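Local coordinates for capsid protein (Infectious hypodermal and hematopoietic necrosis virus, PDB 3N7X) that builds the icosahedral capsid of a shrimp densovirus, sixty copies of its beta-barrel subunit forming the shell, with calcium ions bound, at residues A[48-53]-A[81-86]; A[149-154]-A[209-214]; A[171-174]-A[178-181]; A[218-223]-A[292-297]. All coordinates share one frame; numbering follows the deposited sequence.

Contact 1 of 4, residues A[48-53]-A[81-86]; sequences ITFQTR and LYLYGL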
# COMPACT_ATOMS: atom_id res chain seq x y z
N ILE A 48 -65.58 59.02 -13.54
CA ILE A 48 -65.52 60.40 -13.07
C ILE A 48 -65.46 60.41 -11.55
O ILE A 48 -66.28 59.78 -10.89
CB ILE A 48 -66.76 61.23 -13.49
CG1 ILE A 48 -66.90 61.28 -15.01
CG2 ILE A 48 -66.63 62.65 -12.97
CD1 ILE A 48 -67.56 60.06 -15.60
N THR A 49 -64.48 61.12 -11.01
CA THR A 49 -64.35 61.23 -9.57
C THR A 49 -64.83 62.60 -9.10
O THR A 49 -64.55 63.62 -9.73
CB THR A 49 -62.89 61.05 -9.12
OG1 THR A 49 -62.47 59.71 -9.38
CG2 THR A 49 -62.74 61.34 -7.63
N PHE A 50 -65.58 62.61 -8.01
CA PHE A 50 -66.10 63.85 -7.44
C PHE A 50 -65.39 64.08 -6.12
O PHE A 50 -65.23 63.15 -5.33
CB PHE A 50 -67.60 63.73 -7.20
CG PHE A 50 -68.40 63.67 -8.47
CD1 PHE A 50 -68.97 64.82 -9.01
CD2 PHE A 50 -68.55 62.46 -9.15
CE1 PHE A 50 -69.67 64.79 -10.21
CE2 PHE A 50 -69.26 62.41 -10.36
CZ PHE A 50 -69.82 63.58 -10.89
N GLN A 51 -64.96 65.32 -5.89
CA GLN A 51 -64.25 65.66 -4.65
C GLN A 51 -64.64 67.06 -4.20
O GLN A 51 -64.83 67.95 -5.03
CB GLN A 51 -62.74 65.63 -4.88
CG GLN A 51 -62.22 64.32 -5.42
CD GLN A 51 -60.80 64.42 -5.96
OE1 GLN A 51 -60.49 65.30 -6.76
NE2 GLN A 51 -59.93 63.51 -5.53
N THR A 52 -64.77 67.24 -2.89
CA THR A 52 -65.11 68.55 -2.33
C THR A 52 -64.77 68.61 -0.84
O THR A 52 -64.49 67.58 -0.22
CB THR A 52 -66.61 68.88 -2.53
OG1 THR A 52 -66.83 70.27 -2.25
CG2 THR A 52 -67.48 68.03 -1.60
N ARG A 53 -64.80 69.81 -0.27
CA ARG A 53 -64.51 69.99 1.15
C ARG A 53 -65.57 70.91 1.76
O ARG A 53 -66.02 71.85 1.11
CB ARG A 53 -63.12 70.61 1.34
CG ARG A 53 -62.04 70.04 0.43
CD ARG A 53 -60.68 70.61 0.84
NE ARG A 53 -59.64 70.40 -0.16
CZ ARG A 53 -59.44 71.20 -1.21
NH1 ARG A 53 -60.21 72.25 -1.40
NH2 ARG A 53 -58.44 70.94 -2.05
N LEU A 81 -75.29 64.61 -2.27
CA LEU A 81 -74.27 65.31 -1.51
C LEU A 81 -72.94 65.40 -2.24
O LEU A 81 -72.10 66.23 -1.90
CB LEU A 81 -74.05 64.64 -0.15
CG LEU A 81 -75.23 64.64 0.83
CD1 LEU A 81 -74.80 63.97 2.12
CD2 LEU A 81 -75.70 66.07 1.11
N TYR A 82 -72.75 64.56 -3.25
CA TYR A 82 -71.49 64.55 -3.99
C TYR A 82 -71.57 65.20 -5.36
O TYR A 82 -70.61 65.81 -5.82
CB TYR A 82 -71.00 63.11 -4.16
CG TYR A 82 -70.92 62.31 -2.88
CD1 TYR A 82 -69.73 62.23 -2.14
CD2 TYR A 82 -72.03 61.61 -2.41
CE1 TYR A 82 -69.66 61.47 -0.97
CE2 TYR A 82 -71.97 60.85 -1.25
CZ TYR A 82 -70.78 60.78 -0.54
OH TYR A 82 -70.73 60.01 0.60
N LEU A 83 -72.72 65.06 -6.03
CA LEU A 83 -72.89 65.62 -7.37
C LEU A 83 -73.30 67.10 -7.37
O LEU A 83 -73.29 67.75 -8.42
CB LEU A 83 -73.92 64.79 -8.15
CG LEU A 83 -73.38 63.54 -8.86
CD1 LEU A 83 -72.46 62.77 -7.94
CD2 LEU A 83 -74.55 62.68 -9.31
N TYR A 84 -73.66 67.61 -6.20
CA TYR A 84 -74.05 69.01 -6.06
C TYR A 84 -73.09 69.73 -5.13
O TYR A 84 -72.36 69.10 -4.37
CB TYR A 84 -75.46 69.13 -5.49
CG TYR A 84 -76.55 68.82 -6.48
CD1 TYR A 84 -77.12 69.82 -7.27
CD2 TYR A 84 -77.01 67.51 -6.64
CE1 TYR A 84 -78.12 69.53 -8.19
CE2 TYR A 84 -78.02 67.21 -7.56
CZ TYR A 84 -78.57 68.22 -8.33
OH TYR A 84 -79.57 67.93 -9.23
N GLY A 85 -73.11 71.05 -5.21
CA GLY A 85 -72.28 71.88 -4.35
C GLY A 85 -73.06 73.14 -4.03
O GLY A 85 -74.28 73.17 -4.19
N LEU A 86 -72.37 74.18 -3.57
CA LEU A 86 -73.03 75.43 -3.24
C LEU A 86 -72.68 76.55 -4.21
O LEU A 86 -71.52 76.70 -4.59
CB LEU A 86 -72.67 75.87 -1.82
CG LEU A 86 -73.13 74.94 -0.71
CD1 LEU A 86 -72.77 75.54 0.64
CD2 LEU A 86 -74.64 74.72 -0.81
O HOH W 1 -68.15 67.23 -5.31

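Contact 2 of 4, residues A[149-154]-A[209-214]; sequences LEIFKD and KAYTIH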
# COMPACT_ATOMS: atom_id res chain seq x y z
N LEU A 149 -67.06 65.15 20.37
CA LEU A 149 -68.27 64.85 19.63
C LEU A 149 -68.60 63.36 19.76
O LEU A 149 -67.69 62.53 19.83
CB LEU A 149 -68.05 65.18 18.15
CG LEU A 149 -69.19 64.99 17.15
CD1 LEU A 149 -70.27 66.04 17.40
CD2 LEU A 149 -68.65 65.12 15.73
N GLU A 150 -69.89 63.03 19.81
CA GLU A 150 -70.32 61.64 19.91
C GLU A 150 -70.88 61.21 18.56
O GLU A 150 -71.64 61.95 17.94
CB GLU A 150 -71.39 61.47 20.99
CG GLU A 150 -70.97 61.96 22.37
CD GLU A 150 -72.01 61.70 23.45
OE1 GLU A 150 -73.23 61.77 23.15
OE2 GLU A 150 -71.62 61.46 24.61
N ILE A 151 -70.48 60.03 18.10
CA ILE A 151 -70.94 59.50 16.81
C ILE A 151 -71.60 58.14 17.03
O ILE A 151 -71.01 57.24 17.64
CB ILE A 151 -69.75 59.36 15.84
CG1 ILE A 151 -69.10 60.73 15.65
CG2 ILE A 151 -70.22 58.81 14.50
CD1 ILE A 151 -67.81 60.70 14.88
N PHE A 152 -72.83 58.00 16.53
CA PHE A 152 -73.60 56.78 16.70
C PHE A 152 -74.04 56.12 15.39
O PHE A 152 -74.11 56.76 14.34
CB PHE A 152 -74.88 57.08 17.50
CG PHE A 152 -74.64 57.73 18.83
CD1 PHE A 152 -74.33 56.97 19.95
CD2 PHE A 152 -74.75 59.12 18.97
CE1 PHE A 152 -74.14 57.58 21.20
CE2 PHE A 152 -74.56 59.73 20.20
CZ PHE A 152 -74.26 58.96 21.32
N LYS A 153 -74.35 54.82 15.49
CA LYS A 153 -74.86 54.02 14.38
C LYS A 153 -75.86 53.07 15.04
O LYS A 153 -75.59 52.53 16.12
CB LYS A 153 -73.76 53.19 13.71
CG LYS A 153 -72.75 53.97 12.88
CD LYS A 153 -71.71 53.02 12.29
CE LYS A 153 -70.61 53.74 11.52
NZ LYS A 153 -69.67 52.79 10.87
N ASP A 154 -77.01 52.88 14.40
CA ASP A 154 -78.04 52.00 14.95
C ASP A 154 -77.77 50.57 14.50
O ASP A 154 -78.41 50.07 13.57
CB ASP A 154 -79.42 52.48 14.48
CG ASP A 154 -80.54 51.54 14.89
OD1 ASP A 154 -80.38 50.80 15.89
OD2 ASP A 154 -81.59 51.55 14.21
N LYS A 209 -61.95 60.93 11.21
CA LYS A 209 -63.03 59.95 11.20
C LYS A 209 -63.47 59.73 9.77
O LYS A 209 -64.05 60.62 9.14
CB LYS A 209 -64.20 60.43 12.05
CG LYS A 209 -63.85 60.62 13.52
CD LYS A 209 -63.40 59.31 14.15
CE LYS A 209 -63.15 59.48 15.65
NZ LYS A 209 -62.75 58.21 16.31
N ALA A 210 -63.19 58.54 9.26
CA ALA A 210 -63.54 58.21 7.89
C ALA A 210 -64.66 57.19 7.80
O ALA A 210 -64.65 56.17 8.49
CB ALA A 210 -62.31 57.69 7.17
N TYR A 211 -65.62 57.48 6.93
CA TYR A 211 -66.75 56.59 6.71
C TYR A 211 -66.92 56.48 5.22
O TYR A 211 -66.91 57.49 4.51
CB TYR A 211 -68.01 57.18 7.36
CG TYR A 211 -67.82 57.44 8.84
CD1 TYR A 211 -67.84 56.39 9.76
CD2 TYR A 211 -67.53 58.72 9.30
CE1 TYR A 211 -67.58 56.62 11.12
CE2 TYR A 211 -67.27 58.96 10.65
CZ TYR A 211 -67.29 57.91 11.55
OH TYR A 211 -67.01 58.14 12.88
N THR A 212 -67.05 55.25 4.73
CA THR A 212 -67.21 55.05 3.30
C THR A 212 -68.34 54.08 3.01
O THR A 212 -68.86 53.41 3.90
CB THR A 212 -65.93 54.49 2.66
OG1 THR A 212 -65.72 53.15 3.13
CG2 THR A 212 -64.72 55.33 3.04
N ILE A 213 -68.72 54.01 1.74
CA ILE A 213 -69.77 53.11 1.32
C ILE A 213 -69.39 52.61 -0.07
O ILE A 213 -68.88 53.37 -0.89
CB ILE A 213 -71.13 53.83 1.26
CG1 ILE A 213 -72.20 52.88 0.72
CG2 ILE A 213 -71.03 55.08 0.40
CD1 ILE A 213 -73.61 53.42 0.85
N HIS A 214 -69.61 51.33 -0.30
CA HIS A 214 -69.32 50.74 -1.61
C HIS A 214 -70.66 50.38 -2.21
O HIS A 214 -71.45 49.65 -1.61
CB HIS A 214 -68.46 49.48 -1.47
CG HIS A 214 -67.09 49.73 -0.91
ND1 HIS A 214 -66.86 49.95 0.44
CD2 HIS A 214 -65.88 49.80 -1.51
CE1 HIS A 214 -65.57 50.13 0.64
NE2 HIS A 214 -64.95 50.04 -0.53

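Contact 3 of 4, residues A[171-174]-A[178-181]; sequences LAKW and PQLV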
# COMPACT_ATOMS: atom_id res chain seq x y z
N LEU A 171 -82.20 70.57 0.00
CA LEU A 171 -80.94 69.96 -0.34
C LEU A 171 -79.79 70.89 0.05
O LEU A 171 -78.75 70.45 0.53
CB LEU A 171 -80.86 69.67 -1.84
CG LEU A 171 -79.49 69.19 -2.33
CD1 LEU A 171 -79.08 67.95 -1.56
CD2 LEU A 171 -79.52 68.90 -3.83
N ALA A 172 -79.99 72.19 -0.14
CA ALA A 172 -78.96 73.16 0.21
C ALA A 172 -78.57 73.03 1.69
O ALA A 172 -77.39 73.06 2.03
CB ALA A 172 -79.44 74.58 -0.08
N LYS A 173 -79.57 72.90 2.56
CA LYS A 173 -79.31 72.76 3.99
C LYS A 173 -78.42 71.55 4.27
O LYS A 173 -77.42 71.64 4.99
CB LYS A 173 -80.63 72.62 4.76
CG LYS A 173 -81.47 73.89 4.78
CD LYS A 173 -81.00 74.86 5.86
CE LYS A 173 -81.28 74.31 7.26
NZ LYS A 173 -80.85 75.23 8.36
N TRP A 174 -78.79 70.40 3.70
CA TRP A 174 -78.01 69.18 3.89
C TRP A 174 -76.57 69.35 3.42
O TRP A 174 -75.64 68.83 4.03
CB TRP A 174 -78.65 68.01 3.15
CG TRP A 174 -79.85 67.44 3.83
CD1 TRP A 174 -81.15 67.56 3.43
CD2 TRP A 174 -79.86 66.59 4.98
NE1 TRP A 174 -81.97 66.83 4.26
CE2 TRP A 174 -81.21 66.23 5.22
CE3 TRP A 174 -78.87 66.10 5.83
CZ2 TRP A 174 -81.58 65.39 6.27
CZ3 TRP A 174 -79.24 65.26 6.89
CH2 TRP A 174 -80.59 64.92 7.09
N PRO A 178 -74.96 68.62 8.34
CA PRO A 178 -75.80 67.46 8.64
C PRO A 178 -77.00 68.05 9.38
O PRO A 178 -76.84 68.98 10.18
CB PRO A 178 -74.91 66.63 9.55
CG PRO A 178 -73.54 66.89 8.98
CD PRO A 178 -73.56 68.38 8.74
N GLN A 179 -78.19 67.54 9.12
CA GLN A 179 -79.40 68.07 9.76
C GLN A 179 -79.91 67.21 10.91
O GLN A 179 -79.63 66.02 10.99
CB GLN A 179 -80.49 68.23 8.70
CG GLN A 179 -80.10 69.18 7.58
CD GLN A 179 -79.77 70.57 8.10
OE1 GLN A 179 -80.57 71.20 8.79
NE2 GLN A 179 -78.57 71.06 7.77
N LEU A 180 -80.67 67.84 11.81
CA LEU A 180 -81.21 67.12 12.96
C LEU A 180 -82.34 66.17 12.60
O LEU A 180 -83.22 66.49 11.79
CB LEU A 180 -81.70 68.11 14.02
CG LEU A 180 -80.64 68.84 14.84
CD1 LEU A 180 -81.33 69.76 15.83
CD2 LEU A 180 -79.75 67.83 15.57
N VAL A 181 -82.31 65.00 13.20
CA VAL A 181 -83.31 63.97 12.99
C VAL A 181 -83.85 63.56 14.36
O VAL A 181 -83.07 63.37 15.30
CB VAL A 181 -82.71 62.73 12.29
CG1 VAL A 181 -83.70 61.59 12.29
CG2 VAL A 181 -82.33 63.08 10.86

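Contact 4 of 4, residues A[218-223]-A[292-297]; sequences RNWYGG and HLEVRL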
# COMPACT_ATOMS: atom_id res chain seq x y z
N ARG A 218 -73.52 45.24 -9.71
CA ARG A 218 -74.04 44.25 -10.65
C ARG A 218 -74.91 44.87 -11.76
O ARG A 218 -75.02 44.29 -12.84
CB ARG A 218 -74.84 43.17 -9.91
CG ARG A 218 -76.30 43.51 -9.62
CD ARG A 218 -76.86 42.50 -8.64
NE ARG A 218 -76.17 42.60 -7.36
CZ ARG A 218 -75.98 41.59 -6.52
NH1 ARG A 218 -76.41 40.37 -6.82
NH2 ARG A 218 -75.33 41.79 -5.38
N ASN A 219 -75.50 46.03 -11.49
CA ASN A 219 -76.36 46.68 -12.47
C ASN A 219 -75.89 48.07 -12.87
O ASN A 219 -74.99 48.65 -12.26
CB ASN A 219 -77.79 46.85 -11.94
CG ASN A 219 -78.40 45.55 -11.50
OD1 ASN A 219 -78.36 44.55 -12.23
ND2 ASN A 219 -79.00 45.55 -10.32
N TRP A 220 -76.52 48.59 -13.92
CA TRP A 220 -76.29 49.95 -14.40
C TRP A 220 -77.61 50.63 -14.00
O TRP A 220 -78.67 50.01 -14.04
CB TRP A 220 -76.14 50.00 -15.92
CG TRP A 220 -74.81 49.52 -16.43
CD1 TRP A 220 -74.56 48.36 -17.11
CD2 TRP A 220 -73.55 50.19 -16.30
NE1 TRP A 220 -73.22 48.27 -17.41
CE2 TRP A 220 -72.57 49.37 -16.92
CE3 TRP A 220 -73.14 51.40 -15.71
CZ2 TRP A 220 -71.22 49.72 -16.97
CZ3 TRP A 220 -71.79 51.75 -15.76
CH2 TRP A 220 -70.84 50.91 -16.39
N TYR A 221 -77.54 51.89 -13.59
CA TYR A 221 -78.73 52.62 -13.18
C TYR A 221 -78.94 53.83 -14.06
O TYR A 221 -77.98 54.44 -14.54
CB TYR A 221 -78.59 53.02 -11.71
CG TYR A 221 -78.52 51.82 -10.79
CD1 TYR A 221 -79.67 51.28 -10.23
CD2 TYR A 221 -77.31 51.15 -10.59
CE1 TYR A 221 -79.63 50.09 -9.49
CE2 TYR A 221 -77.26 49.96 -9.85
CZ TYR A 221 -78.42 49.44 -9.31
OH TYR A 221 -78.40 48.25 -8.61
N GLY A 222 -80.20 54.18 -14.29
CA GLY A 222 -80.50 55.33 -15.13
C GLY A 222 -81.13 56.51 -14.40
O GLY A 222 -81.38 56.43 -13.20
N GLY A 223 -81.36 57.59 -15.14
CA GLY A 223 -81.98 58.77 -14.56
C GLY A 223 -81.01 59.78 -13.99
O GLY A 223 -79.85 59.46 -13.72
N HIS A 292 -66.74 57.92 -6.54
CA HIS A 292 -66.24 57.39 -7.80
C HIS A 292 -67.42 56.91 -8.62
O HIS A 292 -68.10 55.95 -8.26
CB HIS A 292 -65.26 56.23 -7.56
CG HIS A 292 -64.02 56.63 -6.83
ND1 HIS A 292 -63.19 57.65 -7.26
CD2 HIS A 292 -63.47 56.17 -5.68
CE1 HIS A 292 -62.19 57.79 -6.41
NE2 HIS A 292 -62.33 56.91 -5.44
N LEU A 293 -67.67 57.61 -9.72
CA LEU A 293 -68.77 57.30 -10.60
C LEU A 293 -68.29 56.69 -11.91
O LEU A 293 -67.23 57.05 -12.42
CB LEU A 293 -69.56 58.57 -10.90
CG LEU A 293 -70.86 58.40 -11.68
CD1 LEU A 293 -71.93 57.83 -10.75
CD2 LEU A 293 -71.31 59.74 -12.23
N GLU A 294 -69.07 55.76 -12.44
CA GLU A 294 -68.74 55.14 -13.72
C GLU A 294 -69.97 55.34 -14.58
O GLU A 294 -71.09 55.01 -14.19
CB GLU A 294 -68.42 53.65 -13.57
CG GLU A 294 -68.17 52.97 -14.91
CD GLU A 294 -67.69 51.52 -14.79
OE1 GLU A 294 -67.92 50.89 -13.73
OE2 GLU A 294 -67.09 51.00 -15.76
N VAL A 295 -69.76 55.93 -15.75
CA VAL A 295 -70.85 56.20 -16.66
C VAL A 295 -70.66 55.44 -17.96
O VAL A 295 -69.57 55.38 -18.53
CB VAL A 295 -70.98 57.69 -16.97
CG1 VAL A 295 -72.15 57.93 -17.91
CG2 VAL A 295 -71.16 58.48 -15.68
N ARG A 296 -71.76 54.88 -18.42
CA ARG A 296 -71.81 54.10 -19.63
C ARG A 296 -71.83 55.03 -20.86
O ARG A 296 -72.49 56.07 -20.85
CB ARG A 296 -73.07 53.24 -19.52
CG ARG A 296 -73.24 52.20 -20.55
CD ARG A 296 -72.26 51.06 -20.46
NE ARG A 296 -72.52 50.26 -21.64
CZ ARG A 296 -73.46 49.33 -21.71
NH1 ARG A 296 -74.21 49.05 -20.65
NH2 ARG A 296 -73.72 48.74 -22.87
N LEU A 297 -71.10 54.66 -21.91
CA LEU A 297 -71.06 55.48 -23.13
C LEU A 297 -72.19 55.13 -24.10
O LEU A 297 -72.71 54.02 -24.09
CB LEU A 297 -69.73 55.28 -23.86
CG LEU A 297 -68.47 55.94 -23.30
CD1 LEU A 297 -67.25 55.45 -24.07
CD2 LEU A 297 -68.60 57.45 -23.41

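Contact 1 of 4, residues A[48-53]-A[81-86]
Phe50 on strand 45-59 and Tyr82 near the end of helix 80-83 have their CA atoms 6.4 Å apart, the nearest CA pair of the two segments. The helix stops one residue later, and Tyr84 leaves helical geometry to start the short strand 84-86. Across this gap the Phe50 ring meets Leu83: methyl CD1 of Leu83 stands 3.9 Å from the Phe50 ring centroid, 4° off the ring normal, a CH-pi contact over one face. Phe50 CG lies beside its own backbone N (chi1 -69°), and from there the ring also brings its CD1 to 3.7 Å from the carbonyl O of Tyr82. A water lies 2.9 Å from Tyr82 O and may donate to it; it reaches Gln51 O only weakly, with more acceptors near it than protons. The Tyr82 phenol leads away from the strand and bonds to Leu76 O, while Tyr99 of helix 97-109 packs on both Phe50 and Leu83. Strand 45-59 pairs with strand 281-296 in the inner sheet of the jelly roll, and the helical turn rests against strand 45-59 through Phe50. With no direct polar link between the segments, their grip comes mainly from dispersion at one ring face, the water adding at most a partial bridge.

Contact 2 of 4, residues A[149-154]-A[209-214]
Tyr211 OH is hydrogen-bonded to Glu201 OE2, the carboxylate whose OE1 also forms a salt bridge with Lys209 NZ, so that one glutamate fixes two side chains of strand 208-214. From the facing strand the same phenol oxygen is closely covered by Ile151, whose CD1 lies 3.3 Å and CG2 3.7 Å from Tyr211 OH. Ile151 and Tyr211 approach from opposite directions. The isoleucine sets its CG1 branch beside its backbone N (chi1 -58°), with CG2 on the far side from that N, and both branches end at the phenol oxygen. CG2 also comes to 4.3 Å from Tyr211 CZ, obliquely to the ring. The aliphatic part of Lys209 adds a lighter touch, its CG 4.2 Å from Ile151 CD1. Strands 149-153 and 208-214 run nearly parallel, 22° apart with axes 11.5 Å from each other; they belong to different sheets and face each other across the two-sheet sandwich of the viral jelly roll, the topology matching strands E and G of its CHEF and BIDG sheets. Farther along, Lys153 stretches its chain, extended beyond CG, past the tyrosine and places NZ at the ring edge, near its plane, 4.2 Å from Tyr211 CD1. This ammonium is not over the tyrosine face; its cation-pi partner is Phe199, on the strand beside it.

Contact 3 of 4, residues A[171-174]-A[178-181]
Trp174 on helix 171-176 and Pro178, which leads into strand 179-182, have their CA atoms 5.5 Å apart where the chain turns from helix to strand. Gln179 then lays its aliphatic stem over the indole. Its CB sits 3.6 Å from the centroid of the Trp174 six-membered ring, 10° off the normal, in a CH-pi contact, and its CG covers the ring fusion 3.7 Å from Trp174 CD2. The backbone joins in, Gln179 N lying 3.4 Å from Trp174 CZ3. A bend at the second torsion (chi2 -59°) turns the amide out of line with its stem, and the amide plane stands 83° from the indole, so the polar end does not stack. It is carried instead toward Lys173, where Gln179 OE1 meets Lys173 CE at 3.5 Å, the two side chains crossing at about a right angle. Gln179 NE2 donates to Asn177 O, which ties the amide to the turn itself. On the indole, NE1 bonds to Leu320 O and Trp78 meets the ring edge-to-face, so the indole under Gln179 has partners of its own. A bound calcium ion is about 7 Å from the nearest side-chain atom of Pro178. Separately, Gln176, at the end of helix 171-176, is a calcium ligand of this capsid protein. This is a tight helix-to-strand connection feeding a strand hydrogen-bonded to strand 70-74 in the second sheet of the jelly roll.

Contact 4 of 4, residues A[218-223]-A[292-297]
Trp220 is packed closely on two sides, by Glu294 along the strand and by Arg296 over one face, whereas the partly exposed Glu294 forms the more open side of the contact. Trp220 CH2 comes to 3.6 Å from Glu294 CD, with the carboxylate and ring planes 72° apart, and Glu294 O sits in the ring plane at the edge, 3.7 Å from Trp220 CZ3. Arg296 CD covers one face toward the rim, 4.2 Å from the centroid of the six-membered ring. Strand 281-296, which carries both residues, lies between strands 45-59 and 111-131 in the inner sheet of the jelly roll; the short, weakly bonded strand 220-221 pairs in parallel with strand 312-313 outside that sheet and packs Trp220 onto it. The Arg296 chain bends at its second torsion (chi2 69°) and crosses the indole, leaving CZ 4.9 Å from the centroid of the Trp220 five-membered ring in an off-centre cation-pi contact. There Arg296 NH1 and Trp220 NE1, both donors, approach to 3.5 Å without bonding. Trp220 NE1 makes a weak hydrogen bond to Asn329 OD1 of a neighbouring subunit, whose terminal carboxylate forms a salt bridge with Arg296 NH2. Glu294 turns its carboxylate to Ser45 and His114.

Overall arrangement
Contacts 1 and 4, centres about 17 Å apart, are joined directly through neighbouring strands 45-59 and 281-296: Ile48 N lies 2.8 Å from Leu293 O, a probable hydrogen bond, and Phe50 also packs on Leu293. Contact 3 also touches contact 1, where Tyr84 meets Leu171 and Leu81 reaches Trp174; their centres are about 16 Å apart. Contact 2 spans the two sheets of the barrel about 16 Å, centre to centre, from contact 3, which lies between its segments in sequence; both reach the second sheet. The calcium-ligand residue Gln176 closely follows segment 171-174 and is also touched by Leu86 of contact 1. Contact 4 is about 27 Å from contact 3, centre to centre.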